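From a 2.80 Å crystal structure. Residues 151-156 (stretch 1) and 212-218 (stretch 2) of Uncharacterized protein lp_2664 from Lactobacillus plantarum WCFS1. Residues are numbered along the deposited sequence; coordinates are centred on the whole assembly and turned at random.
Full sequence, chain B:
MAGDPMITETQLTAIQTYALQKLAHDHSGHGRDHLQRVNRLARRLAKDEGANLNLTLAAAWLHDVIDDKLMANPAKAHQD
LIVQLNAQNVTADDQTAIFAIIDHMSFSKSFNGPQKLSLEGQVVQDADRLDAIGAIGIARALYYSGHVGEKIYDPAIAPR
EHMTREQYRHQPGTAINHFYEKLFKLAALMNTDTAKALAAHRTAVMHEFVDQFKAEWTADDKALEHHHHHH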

# COMPACT_ATOMS: atom_id res chain seq x y z
N LYS B 151 8.80 4.43 4.82
CA LYS B 151 8.00 4.78 5.99
C LYS B 151 6.66 5.39 5.53
O LYS B 151 6.60 6.17 4.58
N ILE B 152 5.57 5.06 6.22
CA ILE B 152 4.27 5.58 5.81
C ILE B 152 4.03 7.03 6.16
O ILE B 152 3.44 7.77 5.38
N TYR B 153 4.47 7.44 7.34
CA TYR B 153 4.26 8.80 7.81
C TYR B 153 5.16 9.09 9.00
O TYR B 153 5.59 8.17 9.68
N ASP B 154 5.42 10.37 9.25
CA ASP B 154 6.28 10.78 10.37
C ASP B 154 5.99 12.26 10.61
O ASP B 154 6.64 13.12 10.02
N PRO B 155 5.01 12.58 11.47
CA PRO B 155 4.69 14.00 11.73
C PRO B 155 5.91 14.89 11.89
O PRO B 155 5.87 16.09 11.62
N ALA B 156 7.01 14.29 12.34
CA ALA B 156 8.26 14.99 12.55
C ALA B 156 8.84 15.39 11.21
O ALA B 156 9.39 16.48 11.05
N GLN B 212 -8.17 11.92 6.04
CA GLN B 212 -8.64 10.93 7.00
C GLN B 212 -7.49 10.17 7.67
O GLN B 212 -7.62 9.71 8.79
N PHE B 213 -6.36 10.05 6.97
CA PHE B 213 -5.21 9.36 7.53
C PHE B 213 -4.58 10.16 8.68
O PHE B 213 -4.16 9.58 9.68
N LYS B 214 -4.54 11.48 8.55
CA LYS B 214 -3.94 12.32 9.58
C LYS B 214 -4.94 12.63 10.68
O LYS B 214 -4.56 12.98 11.79
N ALA B 215 -6.22 12.49 10.36
CA ALA B 215 -7.26 12.73 11.36
C ALA B 215 -7.27 11.53 12.32
O ALA B 215 -7.33 11.70 13.54
N GLU B 216 -7.19 10.33 11.74
CA GLU B 216 -7.18 9.06 12.47
C GLU B 216 -5.90 8.85 13.28
O GLU B 216 -5.93 8.35 14.41
N TRP B 217 -4.77 9.25 12.71
CA TRP B 217 -3.50 9.12 13.39
C TRP B 217 -3.46 10.01 14.63
O TRP B 217 -3.09 9.55 15.70
N THR B 218 -3.84 11.28 14.46
CA THR B 218 -3.86 12.22 15.58
C THR B 218 -4.90 11.77 16.60
O THR B 218 -4.60 11.71 17.80

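Stretch 2 is a segment of a longer helix, and stretch 1, which has no regular secondary structure, passes alongside it, with any two residues that touch at least 60 positions apart in the sequence. The backbones stay well apart: the nearest CA atoms, those of Pro 155 and Lys 214, are 9.1 Å from each other. The gap is bridged by side chains, chiefly aromatic ones, and together the two stretches bury 302 Å² of surface. No hydrogen bond or salt bridge crosses between them, so the contact rests on apolar packing.

Gln 212, at the start of the segment, lies out of reach of stretch 1. Its amide turns along its own helix instead, where NE2 makes a weak hydrogen bond of 3.2 Å to OE2 of Glu 216, one turn on.

Phe 213 is the first residue to point toward stretch 1. Its chi1 is t (179°), which carries the buried ring out to meet two residues. CZ lies 3.7 Å from CG2 of Ile 152, whose side chain also points toward the helix, in the m rotamer at chi1 with chi2 t. CE1 of Phe 213 is 3.6 Å from CB of Tyr 153. The two rings form an offset edge-to-face pair, with the edge of Phe 213 directed at the face of Tyr 153, centroids 5.7 Å apart and planes at 82°.

Lys 214 leaves the helix sideways, yet its end comes nearer to stretch 1. With chi1 m and chi2 between wells at -136°, the chain brings its aliphatic part to the phenol: CD approaches OH of Tyr 153 to 3.3 Å. This is a contact of the hydroxyl with a methylene carbon, and the lysine ammonium finds no polar partner across the interface.

Ala 215 and Glu 216 are both out of reach. The carboxylate of Glu 216 is hydrogen-bonded elsewhere in the structure. Backbone bonds from Glu 216 N to Gln 212 O (3.0 Å) and from Trp 217 N to Phe 213 O (3.1 Å) maintain the helical spacing that places Phe 213 and Trp 217 one turn apart, both facing stretch 1.

Trp 217, again with chi1 t (175°), supplies the second aromatic surface. The edge of Tyr 153 meets the face of its indole, with CD2 of Tyr 153 3.7 Å from CD2 of Trp 217; the six-membered ring and the phenol ring have centroids 5.0 Å apart and planes at 84°. Tyr 153, itself t at chi1, thus offers its face to Phe 213 and its edge to Trp 217, and it loses more surface to the contact than any other residue. Pro 155 adds a smaller contact, its CD 3.9 Å from CZ2 of Trp 217.

Thr 218 points sideways and does not touch stretch 1. Its OG1 instead makes a weak hydrogen bond of 3.4 Å to the backbone O of Lys 214.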

# COMPACT_ATOMS: atom_id res chain seq x y z
CB LYS B 151 8.78 5.78 6.84
CG LYS B 151 8.25 6.00 8.24
CD LYS B 151 9.13 6.99 8.98
CE LYS B 151 10.57 6.49 9.05
NZ LYS B 151 11.49 7.55 9.55
CB ILE B 152 3.10 4.75 6.40
CG1 ILE B 152 3.33 3.26 6.16
CG2 ILE B 152 1.78 5.15 5.73
CD1 ILE B 152 2.33 2.37 6.87
CB TYR B 153 2.80 8.95 8.22
CG TYR B 153 2.41 10.31 8.74
CD1 TYR B 153 2.51 11.43 7.94
CD2 TYR B 153 1.89 10.45 10.03
CE1 TYR B 153 2.10 12.68 8.39
CE2 TYR B 153 1.48 11.69 10.49
CZ TYR B 153 1.59 12.80 9.67
OH TYR B 153 1.16 14.03 10.12
CB ASP B 154 7.76 10.59 9.99
CG ASP B 154 8.70 10.52 11.20
OD1 ASP B 154 8.51 11.29 12.17
OD2 ASP B 154 9.65 9.70 11.17
CB PRO B 155 3.82 13.94 12.99
CG PRO B 155 4.11 12.60 13.59
CD PRO B 155 4.26 11.71 12.39
CB ALA B 156 9.23 14.10 13.30
CB GLN B 212 -9.57 9.93 6.31
CG GLN B 212 -11.02 10.34 6.39
CD GLN B 212 -11.40 10.70 7.80
OE1 GLN B 212 -11.45 11.87 8.17
NE2 GLN B 212 -11.66 9.67 8.62
CB PHE B 213 -4.16 9.10 6.43
CG PHE B 213 -2.91 8.40 6.93
CD1 PHE B 213 -1.92 9.11 7.59
CD2 PHE B 213 -2.75 7.03 6.74
CE1 PHE B 213 -0.77 8.46 8.07
CE2 PHE B 213 -1.60 6.37 7.20
CZ PHE B 213 -0.61 7.09 7.87
CB LYS B 214 -3.39 13.60 8.97
CG LYS B 214 -2.48 13.31 7.81
CD LYS B 214 -1.22 14.13 7.83
CE LYS B 214 -1.46 15.50 7.30
NZ LYS B 214 -0.14 16.17 7.21
CB ALA B 215 -8.62 12.88 10.68
CB GLU B 216 -7.37 7.90 11.48
CG GLU B 216 -8.81 7.77 10.96
CD GLU B 216 -9.00 6.75 9.83
OE1 GLU B 216 -8.41 5.65 9.87
OE2 GLU B 216 -9.78 7.05 8.91
CB TRP B 217 -2.36 9.48 12.43
CG TRP B 217 -1.01 9.49 13.05
CD1 TRP B 217 -0.54 10.38 13.98
CD2 TRP B 217 0.09 8.63 12.74
NE1 TRP B 217 0.78 10.13 14.26
CE2 TRP B 217 1.19 9.06 13.51
CE3 TRP B 217 0.26 7.54 11.88
CZ2 TRP B 217 2.44 8.43 13.45
CZ3 TRP B 217 1.50 6.92 11.82
CH2 TRP B 217 2.58 7.37 12.60
CB THR B 218 -4.22 13.66 15.13
OG1 THR B 218 -3.08 14.29 14.54
CG2 THR B 218 -4.70 14.49 16.32